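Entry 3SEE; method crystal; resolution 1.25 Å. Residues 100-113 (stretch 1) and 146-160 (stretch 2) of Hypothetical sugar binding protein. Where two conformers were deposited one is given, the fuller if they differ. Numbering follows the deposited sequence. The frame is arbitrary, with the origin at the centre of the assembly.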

# COMPACT_ATOMS: atom_id res chain seq x y z
N ALA A 100 -8.08 -2.42 -10.25
CA ALA A 100 -8.27 -1.01 -10.06
C ALA A 100 -8.93 -0.40 -11.28
O ALA A 100 -8.73 -0.86 -12.39
CB ALA A 100 -6.93 -0.31 -9.78
N LYS A 101 -9.64 0.68 -11.04
CA LYS A 101 -10.39 1.43 -12.06
C LYS A 101 -10.14 2.91 -11.80
O LYS A 101 -10.31 3.33 -10.66
CB LYS A 101 -11.90 1.09 -11.89
CG LYS A 101 -12.79 1.37 -13.09
CD LYS A 101 -14.20 0.85 -12.84
CE LYS A 101 -15.25 1.61 -13.63
NZ LYS A 101 -15.57 2.93 -13.04
N ALA A 102 -9.80 3.68 -12.82
CA ALA A 102 -9.51 5.11 -12.68
C ALA A 102 -10.48 5.95 -13.51
O ALA A 102 -10.86 5.55 -14.60
CB ALA A 102 -8.11 5.41 -13.13
N LYS A 103 -10.78 7.14 -13.02
CA LYS A 103 -11.67 8.05 -13.75
C LYS A 103 -10.95 8.62 -14.97
O LYS A 103 -11.60 8.88 -15.99
CB LYS A 103 -12.14 9.16 -12.82
CG LYS A 103 -13.03 10.21 -13.45
CD LYS A 103 -13.53 11.18 -12.36
CE LYS A 103 -13.89 12.55 -12.92
NZ LYS A 103 -13.94 13.55 -11.79
N GLU A 104 -9.64 8.81 -14.88
CA GLU A 104 -8.82 9.42 -15.93
C GLU A 104 -7.73 8.42 -16.37
O GLU A 104 -7.02 7.86 -15.50
CB GLU A 104 -8.14 10.69 -15.38
CG GLU A 104 -9.01 11.96 -15.24
CD GLU A 104 -9.80 12.16 -13.91
OE1 GLU A 104 -9.34 11.93 -12.74
OE2 GLU A 104 -10.93 12.67 -14.05
N ALA A 105 -7.57 8.23 -17.67
CA ALA A 105 -6.45 7.47 -18.21
C ALA A 105 -5.11 7.97 -17.64
O ALA A 105 -4.90 9.18 -17.53
CB ALA A 105 -6.43 7.59 -19.74
N GLY A 106 -4.22 7.04 -17.28
CA GLY A 106 -2.90 7.40 -16.81
C GLY A 106 -2.78 7.58 -15.31
O GLY A 106 -1.69 7.82 -14.80
N THR A 107 -3.88 7.48 -14.58
CA THR A 107 -3.83 7.66 -13.12
C THR A 107 -3.07 6.52 -12.47
O THR A 107 -3.37 5.37 -12.74
CB THR A 107 -5.25 7.69 -12.55
OG1 THR A 107 -5.99 8.76 -13.15
CG2 THR A 107 -5.25 7.95 -11.05
N PRO A 108 -2.09 6.83 -11.61
CA PRO A 108 -1.40 5.73 -10.92
C PRO A 108 -2.11 5.19 -9.70
O PRO A 108 -2.81 5.92 -9.00
CB PRO A 108 -0.08 6.37 -10.51
CG PRO A 108 -0.39 7.81 -10.39
CD PRO A 108 -1.49 8.14 -11.35
N VAL A 109 -1.88 3.92 -9.45
CA VAL A 109 -2.23 3.28 -8.19
C VAL A 109 -0.96 2.65 -7.64
O VAL A 109 -0.07 2.26 -8.39
CB VAL A 109 -3.36 2.26 -8.38
CG1 VAL A 109 -2.95 1.11 -9.28
CG2 VAL A 109 -3.93 1.81 -7.05
N SER A 110 -0.88 2.55 -6.32
CA SER A 110 0.36 2.29 -5.64
C SER A 110 0.18 1.39 -4.44
O SER A 110 -0.91 1.28 -3.88
CB SER A 110 0.98 3.61 -5.19
OG SER A 110 1.04 4.54 -6.28
N VAL A 111 1.29 0.79 -4.03
CA VAL A 111 1.35 -0.19 -2.96
C VAL A 111 2.63 -0.00 -2.15
O VAL A 111 3.69 0.26 -2.75
CB VAL A 111 1.50 -1.60 -3.58
CG1 VAL A 111 1.71 -2.67 -2.50
CG2 VAL A 111 0.31 -1.91 -4.46
N TYR A 112 2.60 -0.25 -0.85
CA TYR A 112 3.79 -0.57 -0.07
C TYR A 112 3.35 -1.49 1.07
O TYR A 112 2.16 -1.61 1.37
CB TYR A 112 4.56 0.67 0.42
CG TYR A 112 3.82 1.61 1.35
CD1 TYR A 112 3.66 1.31 2.69
CD2 TYR A 112 3.25 2.78 0.88
CE1 TYR A 112 2.99 2.16 3.55
CE2 TYR A 112 2.57 3.64 1.73
CZ TYR A 112 2.45 3.32 3.07
OH TYR A 112 1.77 4.14 3.95
N ILE A 113 4.33 -2.12 1.73
CA ILE A 113 4.06 -3.03 2.84
C ILE A 113 5.07 -2.68 3.93
O ILE A 113 6.28 -2.83 3.75
CB ILE A 113 4.16 -4.51 2.43
CG1 ILE A 113 3.36 -4.81 1.15
CG2 ILE A 113 3.67 -5.40 3.60
CD1 ILE A 113 3.43 -6.29 0.69
N GLY A 146 12.40 1.84 -3.47
CA GLY A 146 12.56 0.42 -3.31
C GLY A 146 11.41 -0.25 -2.58
O GLY A 146 11.35 -1.47 -2.51
N ALA A 147 10.54 0.57 -1.98
CA ALA A 147 9.42 0.12 -1.16
C ALA A 147 8.08 0.24 -1.86
O ALA A 147 7.28 -0.69 -1.86
CB ALA A 147 9.37 0.94 0.16
N GLN A 148 7.84 1.40 -2.45
CA GLN A 148 6.56 1.68 -3.08
C GLN A 148 6.61 1.31 -4.56
O GLN A 148 7.57 1.62 -5.26
CB GLN A 148 6.22 3.15 -2.96
CG GLN A 148 4.86 3.52 -3.54
CD GLN A 148 4.34 4.87 -3.11
OE1 GLN A 148 4.48 5.25 -1.93
NE2 GLN A 148 3.74 5.61 -4.03
N TYR A 149 5.57 0.59 -4.97
CA TYR A 149 5.32 0.23 -6.35
C TYR A 149 4.20 1.11 -6.88
O TYR A 149 3.18 1.28 -6.21
CB TYR A 149 4.86 -1.24 -6.42
CG TYR A 149 4.36 -1.68 -7.75
CD1 TYR A 149 5.25 -1.93 -8.80
CD2 TYR A 149 3.01 -1.85 -8.01
CE1 TYR A 149 4.82 -2.34 -10.05
CE2 TYR A 149 2.56 -2.27 -9.26
CZ TYR A 149 3.45 -2.50 -10.27
OH TYR A 149 2.98 -2.91 -11.50
N ASN A 150 4.39 1.65 -8.07
CA ASN A 150 3.38 2.46 -8.75
C ASN A 150 3.05 1.84 -10.09
O ASN A 150 3.97 1.39 -10.78
CB ASN A 150 3.91 3.89 -8.99
CG ASN A 150 4.40 4.53 -7.72
OD1 ASN A 150 3.65 4.68 -6.76
ND2 ASN A 150 5.65 4.94 -7.70
N PHE A 151 1.78 1.86 -10.47
CA PHE A 151 1.36 1.35 -11.76
C PHE A 151 0.36 2.31 -12.39
O PHE A 151 -0.66 2.62 -11.79
CB PHE A 151 0.72 -0.03 -11.59
CG PHE A 151 0.35 -0.69 -12.89
CD1 PHE A 151 1.32 -1.02 -13.83
CD2 PHE A 151 -0.96 -0.93 -13.21
CE1 PHE A 151 0.99 -1.59 -15.03
CE2 PHE A 151 -1.30 -1.55 -14.41
CZ PHE A 151 -0.32 -1.86 -15.32
N LYS A 152 0.66 2.74 -13.61
CA LYS A 152 -0.28 3.60 -14.32
C LYS A 152 -1.40 2.78 -14.92
O LYS A 152 -1.19 1.82 -15.66
CB LYS A 152 0.39 4.37 -15.46
CG LYS A 152 1.36 5.41 -15.01
CD LYS A 152 2.02 6.09 -16.23
CE LYS A 152 2.47 5.09 -17.35
NZ LYS A 152 3.21 5.62 -18.60
N ILE A 153 -2.61 3.19 -14.59
CA ILE A 153 -3.82 2.59 -15.14
C ILE A 153 -4.05 3.21 -16.51
O ILE A 153 -4.34 4.41 -16.61
CB ILE A 153 -5.01 2.83 -14.19
CG1 ILE A 153 -4.78 2.11 -12.84
CG2 ILE A 153 -6.31 2.40 -14.85
CD1 ILE A 153 -5.65 2.65 -11.70
N LYS A 154 -3.90 2.43 -17.57
CA LYS A 154 -3.76 3.01 -18.88
C LYS A 154 -5.07 3.59 -19.40
O LYS A 154 -5.03 4.66 -20.03
CB LYS A 154 -3.17 2.02 -19.88
CG LYS A 154 -2.97 2.63 -21.27
CD LYS A 154 -2.56 1.60 -22.29
CE LYS A 154 -3.64 0.56 -22.45
NZ LYS A 154 -3.45 -0.59 -21.51
N ASP A 155 -6.18 2.92 -19.15
CA ASP A 155 -7.47 3.32 -19.69
C ASP A 155 -8.38 3.81 -18.57
O ASP A 155 -8.29 3.34 -17.44
CB ASP A 155 -8.14 2.15 -20.42
CG ASP A 155 -7.36 1.70 -21.68
OD1 ASP A 155 -6.71 2.52 -22.31
OD2 ASP A 155 -7.40 0.51 -21.99
N ALA A 156 -9.25 4.77 -18.88
CA ALA A 156 -10.30 5.21 -17.97
C ALA A 156 -11.45 4.22 -17.92
O ALA A 156 -11.79 3.58 -18.91
CB ALA A 156 -10.83 6.57 -18.43
N ASP A 157 -12.05 4.10 -16.74
CA ASP A 157 -13.31 3.40 -16.57
C ASP A 157 -13.24 1.93 -16.94
O ASP A 157 -14.21 1.34 -17.43
CB ASP A 157 -14.43 4.08 -17.39
CG ASP A 157 -14.68 5.51 -16.96
OD1 ASP A 157 -14.43 5.84 -15.79
OD2 ASP A 157 -15.13 6.31 -17.80
N LYS A 158 -12.08 1.32 -16.68
CA LYS A 158 -11.85 -0.06 -17.01
C LYS A 158 -11.12 -0.77 -15.88
O LYS A 158 -10.02 -0.37 -15.50
CB LYS A 158 -11.01 -0.15 -18.27
CG LYS A 158 -10.85 -1.55 -18.76
N TRP A 159 -11.71 -1.83 -15.35
CA TRP A 159 -11.06 -2.62 -14.30
C TRP A 159 -9.79 -3.25 -14.86
O TRP A 159 -9.83 -3.89 -15.92
CB TRP A 159 -12.02 -3.68 -13.75
CG TRP A 159 -13.06 -3.11 -12.88
CD1 TRP A 159 -14.39 -2.96 -13.17
CD2 TRP A 159 -12.89 -2.63 -11.53
NE1 TRP A 159 -15.04 -2.41 -12.10
CE2 TRP A 159 -14.15 -2.18 -11.08
CE3 TRP A 159 -11.81 -2.54 -10.66
CZ2 TRP A 159 -14.34 -1.65 -9.80
CZ3 TRP A 159 -12.00 -1.99 -9.41
CH2 TRP A 159 -13.25 -1.55 -8.99
N THR A 160 -8.68 -3.06 -14.17
CA THR A 160 -7.34 -3.34 -14.64
C THR A 160 -6.58 -4.08 -13.56
O THR A 160 -6.57 -3.69 -12.39
CB THR A 160 -6.64 -2.01 -14.97
OG1 THR A 160 -7.39 -1.30 -15.97
CG2 THR A 160 -5.22 -2.23 -15.48
O HOH W 1 -13.97 4.87 -13.39
O HOH W 2 -9.66 2.35 -15.38
O HOH W 3 -14.19 8.50 -16.59
O HOH W 4 7.03 -1.89 0.68

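Where the regular ladder between these two antiparallel segments breaks, a water takes the place of direct backbone pairing. Water 2 accepts from Ala-102 N (2.9 Å) and from Lys-158 N (2.9 Å) and donates to Asp-155 O (2.7 Å), so that groups too far apart to meet directly are joined through one molecule. Beside it, Ala-102 O still receives a direct bond from Asp-157 N at 2.8 Å, nearly linear at 170°. The principle is general: a strand pair can tolerate an irregularity if the backbone polar groups it exposes find other partners.

On both sides of this region the pairing is orthodox. Ala-100 and Thr-160 form a hydrogen-bonded antiparallel pair, with Ala-100 N to Thr-160 O at 2.9 Å and Thr-160 N to Ala-100 O at 2.8 Å. Further along, the strands that pair Val-109 to Val-111 with Tyr-149 to Phe-151 run nearly antiparallel, at 158° between their N-to-C directions. Here Val-109 N donates to Phe-151 O at 2.9 Å. In return, Phe-151 N donates to Val-109 O at 2.8 Å. Val-111 and Tyr-149 repeat the motif, with Val-111 N to Tyr-149 O and Tyr-149 N to Val-111 O both at 2.9 Å. At the non-hydrogen-bonded pairs, Ser-110 with Asn-150 and Pro-108 with Lys-152, the chains draw closer, and alpha carbons lean on carbonyls: Ser-110 CA lies 3.0 Å from Tyr-149 O, a CA-H...O contact.

Between the two ladders, stretch 1 reverses through a type II turn from Glu-104 to Thr-107. Gly-106, at phi 90°, adopts a conformation in which a beta carbon would jam against the preceding carbonyl oxygen. Thr-107 OG1 donates to Glu-104 O at 2.7 Å, bracing the turn from within. The turn also engages stretch 2, since Gly-106 N donates to Ile-153 O at 2.7 Å and Ile-153 N donates to Thr-107 O at 3.0 Å.

Ile-153 gives this region its apolar centre. Its CD1 meets Ala-100 CB at 3.8 Å and Val-109 CG1 at 3.9 Å, while its CG2 lies 3.9 Å from Ala-102 CB. The buried isoleucine thus bridges residues that the turn separates in sequence.

Polar side chains meet on the face carrying Ser-110 and Asn-150. Ser-110 OG donates to Asn-150 OD1 at 2.7 Å, and the same oxygen accepts from Gln-148 NE2 at 2.9 Å; one amide carbonyl therefore serves a donor from each stretch.

Lys-101 shows how a long side chain combines two kinds of chemistry. Its CD sits over the face of the Trp-159 indole, 3.6 Å from the centroid of the five-membered ring, a CH-pi contact between aliphatic chain and aromatic surface. Its charged end approaches Asp-157, but Lys-101 NZ and Asp-157 OD1 are 4.2 Å apart, beyond a salt bridge. Water 1 mediates instead, accepting from Lys-101 NZ at 2.5 Å and lying 2.6 Å from Asp-157 OD1, within donating reach.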